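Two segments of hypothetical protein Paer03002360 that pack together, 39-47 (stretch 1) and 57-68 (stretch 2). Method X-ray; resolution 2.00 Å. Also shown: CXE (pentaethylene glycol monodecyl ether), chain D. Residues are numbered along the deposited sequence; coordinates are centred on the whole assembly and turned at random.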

ATOM      1  N   GLY A  39      -5.958   4.514  12.485  1.00 24.54           N
ATOM      2  CA  GLY A  39      -5.557   4.568  11.074  1.00 24.81           C
ATOM      3  C   GLY A  39      -4.542   5.636  10.763  1.00 25.12           C
ATOM      4  O   GLY A  39      -4.029   6.343  11.679  1.00 24.69           O
ATOM      5  N   TYR A  40      -4.247   5.761   9.469  1.00 24.14           N
ATOM      6  CA  TYR A  40      -3.287   6.753   9.002  1.00 24.60           C
ATOM      7  C   TYR A  40      -3.544   7.147   7.557  1.00 24.63           C
ATOM      8  O   TYR A  40      -4.209   6.401   6.804  1.00 22.58           O
ATOM      9  CB  TYR A  40      -1.833   6.312   9.230  1.00 25.41           C
ATOM     10  CG  TYR A  40      -1.425   5.053   8.483  1.00 25.93           C
ATOM     11  CD1 TYR A  40      -1.655   3.789   9.034  1.00 26.67           C
ATOM     12  CD2 TYR A  40      -0.824   5.135   7.240  1.00 27.95           C
ATOM     13  CE1 TYR A  40      -1.243   2.611   8.347  1.00 26.08           C
ATOM     14  CE2 TYR A  40      -0.441   4.008   6.542  1.00 26.46           C
ATOM     15  CZ  TYR A  40      -0.651   2.754   7.088  1.00 26.54           C
ATOM     16  OH  TYR A  40      -0.226   1.654   6.389  1.00 25.33           O
ATOM     17  N   TRP A  41      -3.038   8.323   7.179  1.00 23.95           N
ATOM     18  CA  TRP A  41      -3.118   8.730   5.799  1.00 24.72           C
ATOM     19  C   TRP A  41      -1.828   8.245   5.189  1.00 25.11           C
ATOM     20  O   TRP A  41      -0.788   8.458   5.756  1.00 25.51           O
ATOM     21  CB  TRP A  41      -3.142  10.244   5.686  1.00 25.35           C
ATOM     22  CG  TRP A  41      -4.348  10.878   6.270  1.00 26.57           C
ATOM     23  CD1 TRP A  41      -4.420  11.658   7.405  1.00 28.64           C
ATOM     24  CD2 TRP A  41      -5.670  10.810   5.745  1.00 28.55           C
ATOM     25  NE1 TRP A  41      -5.720  12.067   7.612  1.00 27.56           N
ATOM     26  CE2 TRP A  41      -6.505  11.577   6.594  1.00 28.84           C
ATOM     27  CE3 TRP A  41      -6.238  10.207   4.609  1.00 30.08           C
ATOM     28  CZ2 TRP A  41      -7.881  11.724   6.359  1.00 30.32           C
ATOM     29  CZ3 TRP A  41      -7.605  10.384   4.360  1.00 29.04           C
ATOM     30  CH2 TRP A  41      -8.406  11.135   5.234  1.00 28.88           C
ATOM     31  N   ASP A  42      -1.905   7.632   4.026  1.00 25.89           N
ATOM     32  CA  ASP A  42      -0.720   7.031   3.421  1.00 27.27           C
ATOM     33  C   ASP A  42      -0.493   7.601   1.993  1.00 26.57           C
ATOM     34  O   ASP A  42      -1.366   7.481   1.115  1.00 26.65           O
ATOM     35  CB  ASP A  42      -0.871   5.511   3.375  1.00 27.22           C
ATOM     36  CG  ASP A  42       0.465   4.814   3.170  1.00 31.25           C
ATOM     37  OD1 ASP A  42       1.460   5.259   3.775  1.00 32.93           O
ATOM     38  OD2 ASP A  42       0.637   3.814   2.462  1.00 33.76           O
ATOM     39  N   ALA A  43       0.665   8.213   1.789  1.00 25.53           N
ATOM     40  CA  ALA A  43       1.106   8.705   0.466  1.00 26.20           C
ATOM     41  C   ALA A  43       2.226   7.777  -0.053  1.00 26.81           C
ATOM     42  O   ALA A  43       3.149   7.428   0.700  1.00 26.96           O
ATOM     43  CB  ALA A  43       1.608  10.143   0.576  1.00 25.48           C
ATOM     44  N   GLY A  44       2.132   7.366  -1.315  1.00 25.99           N
ATOM     45  CA  GLY A  44       3.046   6.361  -1.836  1.00 25.92           C
ATOM     46  C   GLY A  44       3.587   6.759  -3.193  1.00 26.97           C
ATOM     47  O   GLY A  44       2.858   7.284  -4.049  1.00 26.53           O
ATOM     48  N   TYR A  45       4.878   6.535  -3.390  1.00 26.37           N
ATOM     49  CA  TYR A  45       5.429   6.694  -4.717  1.00 27.77           C
ATOM     50  C   TYR A  45       5.963   5.292  -5.107  1.00 25.88           C
ATOM     51  O   TYR A  45       6.780   4.754  -4.386  1.00 25.07           O
ATOM     52  CB  TYR A  45       6.558   7.756  -4.737  1.00 29.59           C
ATOM     53  CG  TYR A  45       7.429   7.478  -5.907  1.00 35.87           C
ATOM     54  CD1 TYR A  45       6.966   7.704  -7.206  1.00 40.34           C
ATOM     55  CD2 TYR A  45       8.668   6.849  -5.742  1.00 42.22           C
ATOM     56  CE1 TYR A  45       7.740   7.372  -8.302  1.00 41.67           C
ATOM     57  CE2 TYR A  45       9.459   6.499  -6.840  1.00 44.87           C
ATOM     58  CZ  TYR A  45       8.983   6.767  -8.119  1.00 42.03           C
ATOM     59  OH  TYR A  45       9.757   6.403  -9.218  1.00 42.46           O
ATOM     60  N   THR A  46       5.516   4.716  -6.227  1.00 24.22           N
ATOM     61  CA  THR A  46       5.873   3.308  -6.528  1.00 23.30           C
ATOM     62  C   THR A  46       6.515   3.270  -7.871  1.00 24.32           C
ATOM     63  O   THR A  46       6.048   3.936  -8.790  1.00 22.88           O
ATOM     64  CB  THR A  46       4.621   2.381  -6.511  1.00 24.24           C
ATOM     65  OG1 THR A  46       3.978   2.460  -5.214  1.00 22.05           O
ATOM     66  CG2 THR A  46       5.003   0.900  -6.692  1.00 22.08           C
ATOM     67  N   TYR A  47       7.604   2.513  -7.980  1.00 22.52           N
ATOM     68  CA  TYR A  47       8.148   2.199  -9.297  1.00 23.55           C
ATOM     69  C   TYR A  47       7.802   0.742  -9.615  1.00 21.78           C
ATOM     70  O   TYR A  47       7.928  -0.132  -8.755  1.00 21.64           O
ATOM     71  CB  TYR A  47       9.690   2.379  -9.313  1.00 24.59           C
ATOM     72  CG  TYR A  47      10.323   1.953 -10.610  1.00 27.10           C
ATOM     73  CD1 TYR A  47      10.299   2.799 -11.704  1.00 27.07           C
ATOM     74  CD2 TYR A  47      10.946   0.725 -10.745  1.00 30.72           C
ATOM     75  CE1 TYR A  47      10.857   2.425 -12.908  1.00 29.73           C
ATOM     76  CE2 TYR A  47      11.530   0.346 -11.991  1.00 30.38           C
ATOM     77  CZ  TYR A  47      11.465   1.218 -13.029  1.00 28.12           C
ATOM     78  OH  TYR A  47      12.023   0.923 -14.251  1.00 32.63           O
ATOM     79  N   LYS A  57       7.394   2.110 -15.007  1.00 23.07           N
ATOM     80  CA  LYS A  57       6.378   3.140 -14.797  1.00 24.26           C
ATOM     81  C   LYS A  57       6.342   3.565 -13.312  1.00 23.74           C
ATOM     82  O   LYS A  57       6.930   2.911 -12.467  1.00 21.88           O
ATOM     83  CB  LYS A  57       4.996   2.630 -15.209  1.00 24.98           C
ATOM     84  CG  LYS A  57       4.812   2.420 -16.699  1.00 26.86           C
ATOM     85  CD  LYS A  57       4.798   3.748 -17.490  1.00 32.11           C
ATOM     86  CE  LYS A  57       4.391   3.515 -18.953  1.00 38.93           C
ATOM     87  NZ  LYS A  57       5.392   2.734 -19.725  1.00 39.19           N
ATOM     88  N   HIS A  58       5.656   4.657 -13.017  1.00 23.94           N
ATOM     89  CA  HIS A  58       5.630   5.200 -11.647  1.00 26.43           C
ATOM     90  C   HIS A  58       4.180   5.466 -11.303  1.00 26.58           C
ATOM     91  O   HIS A  58       3.383   5.776 -12.188  1.00 27.34           O
ATOM     92  CB  HIS A  58       6.389   6.541 -11.594  1.00 28.03           C
ATOM     93  CG  HIS A  58       7.766   6.479 -12.187  1.00 31.28           C
ATOM     94  ND1 HIS A  58       8.891   6.257 -11.424  1.00 35.62           N
ATOM     95  CD2 HIS A  58       8.189   6.573 -13.469  1.00 36.23           C
ATOM     96  CE1 HIS A  58       9.953   6.254 -12.209  1.00 36.71           C
ATOM     97  NE2 HIS A  58       9.553   6.420 -13.457  1.00 38.98           N
ATOM     98  N   SER A  59       3.833   5.335 -10.037  1.00 25.88           N
ATOM     99  CA  SER A  59       2.497   5.704  -9.597  1.00 26.86           C
ATOM    100  C   SER A  59       2.604   6.559  -8.334  1.00 28.04           C
ATOM    101  O   SER A  59       3.523   6.394  -7.537  1.00 26.93           O
ATOM    102  CB  SER A  59       1.613   4.464  -9.370  1.00 25.55           C
ATOM    103  OG  SER A  59       2.056   3.713  -8.265  1.00 27.29           O
ATOM    104  N   LEU A  60       1.660   7.482  -8.181  1.00 28.93           N
ATOM    105  CA  LEU A  60       1.551   8.284  -6.970  1.00 28.99           C
ATOM    106  C   LEU A  60       0.180   7.911  -6.418  1.00 28.40           C
ATOM    107  O   LEU A  60      -0.805   7.921  -7.141  1.00 27.12           O
ATOM    108  CB  LEU A  60       1.545   9.776  -7.315  1.00 29.35           C
ATOM    109  CG  LEU A  60       2.742  10.726  -7.162  1.00 35.33           C
ATOM    110  CD1 LEU A  60       4.102  10.032  -7.155  1.00 35.77           C
ATOM    111  CD2 LEU A  60       2.720  11.913  -8.210  1.00 31.66           C
ATOM    112  N   SER A  61       0.124   7.584  -5.139  1.00 26.36           N
ATOM    113  CA  SER A  61      -1.147   7.157  -4.559  1.00 26.32           C
ATOM    114  C   SER A  61      -1.349   7.780  -3.185  1.00 25.69           C
ATOM    115  O   SER A  61      -0.406   8.230  -2.514  1.00 25.78           O
ATOM    116  CB  SER A  61      -1.160   5.626  -4.483  1.00 26.16           C
ATOM    117  OG  SER A  61      -0.090   5.213  -3.680  1.00 29.47           O
ATOM    118  N   PHE A  62      -2.604   7.869  -2.790  1.00 26.07           N
ATOM    119  CA  PHE A  62      -2.957   8.409  -1.520  1.00 26.26           C
ATOM    120  C   PHE A  62      -4.197   7.684  -0.978  1.00 25.63           C
ATOM    121  O   PHE A  62      -5.177   7.535  -1.691  1.00 25.64           O
ATOM    122  CB  PHE A  62      -3.262   9.901  -1.638  1.00 28.67           C
ATOM    123  CG  PHE A  62      -3.600  10.517  -0.327  1.00 30.99           C
ATOM    124  CD1 PHE A  62      -2.591  10.927   0.533  1.00 31.21           C
ATOM    125  CD2 PHE A  62      -4.931  10.627   0.077  1.00 32.90           C
ATOM    126  CE1 PHE A  62      -2.899  11.460   1.764  1.00 33.93           C
ATOM    127  CE2 PHE A  62      -5.231  11.168   1.314  1.00 34.55           C
ATOM    128  CZ  PHE A  62      -4.220  11.595   2.139  1.00 31.85           C
ATOM    129  N   ALA A  63      -4.138   7.227   0.277  1.00 24.25           N
ATOM    130  CA  ALA A  63      -5.218   6.437   0.876  1.00 25.77           C
ATOM    131  C   ALA A  63      -5.368   6.695   2.357  1.00 25.39           C
ATOM    132  O   ALA A  63      -4.347   6.841   3.065  1.00 26.09           O
ATOM    133  CB  ALA A  63      -4.969   4.885   0.638  1.00 25.51           C
ATOM    134  N   PRO A  64      -6.626   6.754   2.841  1.00 25.30           N
ATOM    135  CA  PRO A  64      -6.872   6.536   4.261  1.00 24.75           C
ATOM    136  C   PRO A  64      -6.695   5.045   4.483  1.00 24.72           C
ATOM    137  O   PRO A  64      -7.144   4.227   3.648  1.00 25.49           O
ATOM    138  CB  PRO A  64      -8.355   6.949   4.456  1.00 25.01           C
ATOM    139  CG  PRO A  64      -9.002   6.862   3.058  1.00 25.36           C
ATOM    140  CD  PRO A  64      -7.879   7.009   2.087  1.00 24.71           C
ATOM    141  N   VAL A  65      -5.997   4.681   5.548  1.00 22.69           N
ATOM    142  CA  VAL A  65      -5.763   3.269   5.864  1.00 23.33           C
ATOM    143  C   VAL A  65      -6.214   3.016   7.312  1.00 23.33           C
ATOM    144  O   VAL A  65      -5.668   3.618   8.238  1.00 24.06           O
ATOM    145  CB  VAL A  65      -4.250   2.895   5.735  1.00 23.12           C
ATOM    146  CG1 VAL A  65      -4.014   1.413   6.029  1.00 23.90           C
ATOM    147  CG2 VAL A  65      -3.696   3.266   4.306  1.00 24.07           C
ATOM    148  N   PHE A  66      -7.168   2.117   7.497  1.00 23.16           N
ATOM    149  CA  PHE A  66      -7.644   1.724   8.839  1.00 23.46           C
ATOM    150  C   PHE A  66      -6.724   0.658   9.387  1.00 23.56           C
ATOM    151  O   PHE A  66      -6.249  -0.186   8.646  1.00 22.55           O
ATOM    152  CB  PHE A  66      -9.075   1.165   8.752  1.00 24.35           C
ATOM    153  CG  PHE A  66     -10.111   2.256   8.523  1.00 26.86           C
ATOM    154  CD1 PHE A  66     -10.668   2.940   9.611  1.00 29.00           C
ATOM    155  CD2 PHE A  66     -10.457   2.633   7.232  1.00 31.18           C
ATOM    156  CE1 PHE A  66     -11.583   3.969   9.410  1.00 29.97           C
ATOM    157  CE2 PHE A  66     -11.391   3.660   7.015  1.00 31.85           C
ATOM    158  CZ  PHE A  66     -11.945   4.318   8.111  1.00 31.23           C
ATOM    159  N   VAL A  67      -6.525   0.677  10.700  1.00 22.99           N
ATOM    160  CA  VAL A  67      -5.607  -0.266  11.322  1.00 23.01           C
ATOM    161  C   VAL A  67      -6.283  -0.815  12.511  1.00 22.96           C
ATOM    162  O   VAL A  67      -6.775  -0.039  13.341  1.00 21.99           O
ATOM    163  CB  VAL A  67      -4.293   0.477  11.768  1.00 23.20           C
ATOM    164  CG1 VAL A  67      -3.359  -0.425  12.600  1.00 23.49           C
ATOM    165  CG2 VAL A  67      -3.539   0.993  10.528  1.00 22.79           C
ATOM    166  N   TYR A  68      -6.281  -2.130  12.663  1.00 23.67           N
ATOM    167  CA  TYR A  68      -6.594  -2.640  13.988  1.00 23.32           C
ATOM    168  C   TYR A  68      -5.277  -3.048  14.660  1.00 24.14           C
ATOM    169  O   TYR A  68      -4.577  -3.927  14.169  1.00 24.20           O
ATOM    170  CB  TYR A  68      -7.591  -3.816  13.959  1.00 23.63           C
ATOM    171  CG  TYR A  68      -8.079  -4.108  15.355  1.00 24.94           C
ATOM    172  CD1 TYR A  68      -9.207  -3.440  15.888  1.00 23.85           C
ATOM    173  CD2 TYR A  68      -7.377  -4.975  16.174  1.00 26.47           C
ATOM    174  CE1 TYR A  68      -9.652  -3.710  17.222  1.00 23.17           C
ATOM    175  CE2 TYR A  68      -7.764  -5.190  17.470  1.00 25.50           C
ATOM    176  CZ  TYR A  68      -8.913  -4.556  17.981  1.00 26.02           C
ATOM    177  OH  TYR A  68      -9.274  -4.820  19.266  1.00 25.74           O
TER
HETATM  178  C15 CXE D 300      -8.832  12.372  11.816  1.00 51.79           C
HETATM  179  C16 CXE D 300      -9.385  11.089  11.190  1.00 51.71           C
HETATM  180  O17 CXE D 300      -9.449  11.221   9.768  1.00 52.12           O
HETATM  181  C18 CXE D 300     -10.701  10.823   9.230  1.00 51.19           C
HETATM  182  C19 CXE D 300     -10.580   9.474   8.532  1.00 51.77           C
HETATM  183  O20 CXE D 300     -11.251   9.485   7.255  1.00 53.17           O
HETATM  184  C21 CXE D 300     -11.864   8.235   6.949  1.00 50.90           C
HETATM  185  C22 CXE D 300     -12.477   8.305   5.566  1.00 52.55           C
HETATM  186  O23 CXE D 300     -12.426   7.022   4.945  1.00 55.26           O
HETATM  187  C24 CXE D 300     -12.907   7.104   3.603  1.00 55.61           C
HETATM  188  C25 CXE D 300     -13.242   5.723   3.052  1.00 57.64           C
HETATM  189  O26 CXE D 300     -13.447   5.860   1.646  1.00 59.54           O
HETATM  190  O   HOH W   1       1.961   4.400  -5.558  1.00 38.24           O

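Neighbouring antiparallel strands illustrate how one backbone ladder can serve two unlike faces. Here eight hydrogen bonds join alternate pairs, and side chains sort by parity. Lys57 points away, contributing mainly backbone: its O lies 3.5 Å from Tyr47 CD1. His58 lies on the face with Tyr45, Tyr47, Phe62 and Trp41; its ND1 meets Tyr45 OH at 2.4 Å, a very short hydrogen bond, with the two rings rim to rim. Ser59 turns to the buried face, its N donating to Thr46 O (2.9 Å) and its O accepting from Thr46 N (2.9 Å). A water bonded to Ser59 OG, Thr46 OG1 and Ser61 OG (2.8, 2.8 and 2.9 Å from its O) shows how small hydroxyl side chains suit a buried polar site. Leu60, on the surface, lays CD1 3.7 Å from Tyr45 CD1. Ser61 pairs with Gly44, where a CB would sit tightly against Ser61 OG. Phe62 runs nearly parallel to Trp41 but slid apart, CZ to CE3 being 3.5 Å. Ala63 O accepts from Asp42 N at 2.7 Å. Pro64, lacking an amide hydrogen, fits a non-hydrogen-bonded position and sets CB 3.5 Å from Trp41 CZ3. Val65 forms reciprocal hydrogen bonds with Tyr40 (N to Tyr40 O 2.8 Å, O to Tyr40 N 2.9 Å) and places CB over that ring's face, 3.9 Å from its centroid; beyond Phe66, Val67 CG2 reaches the ring edge at Tyr40 CE1 (3.6 Å).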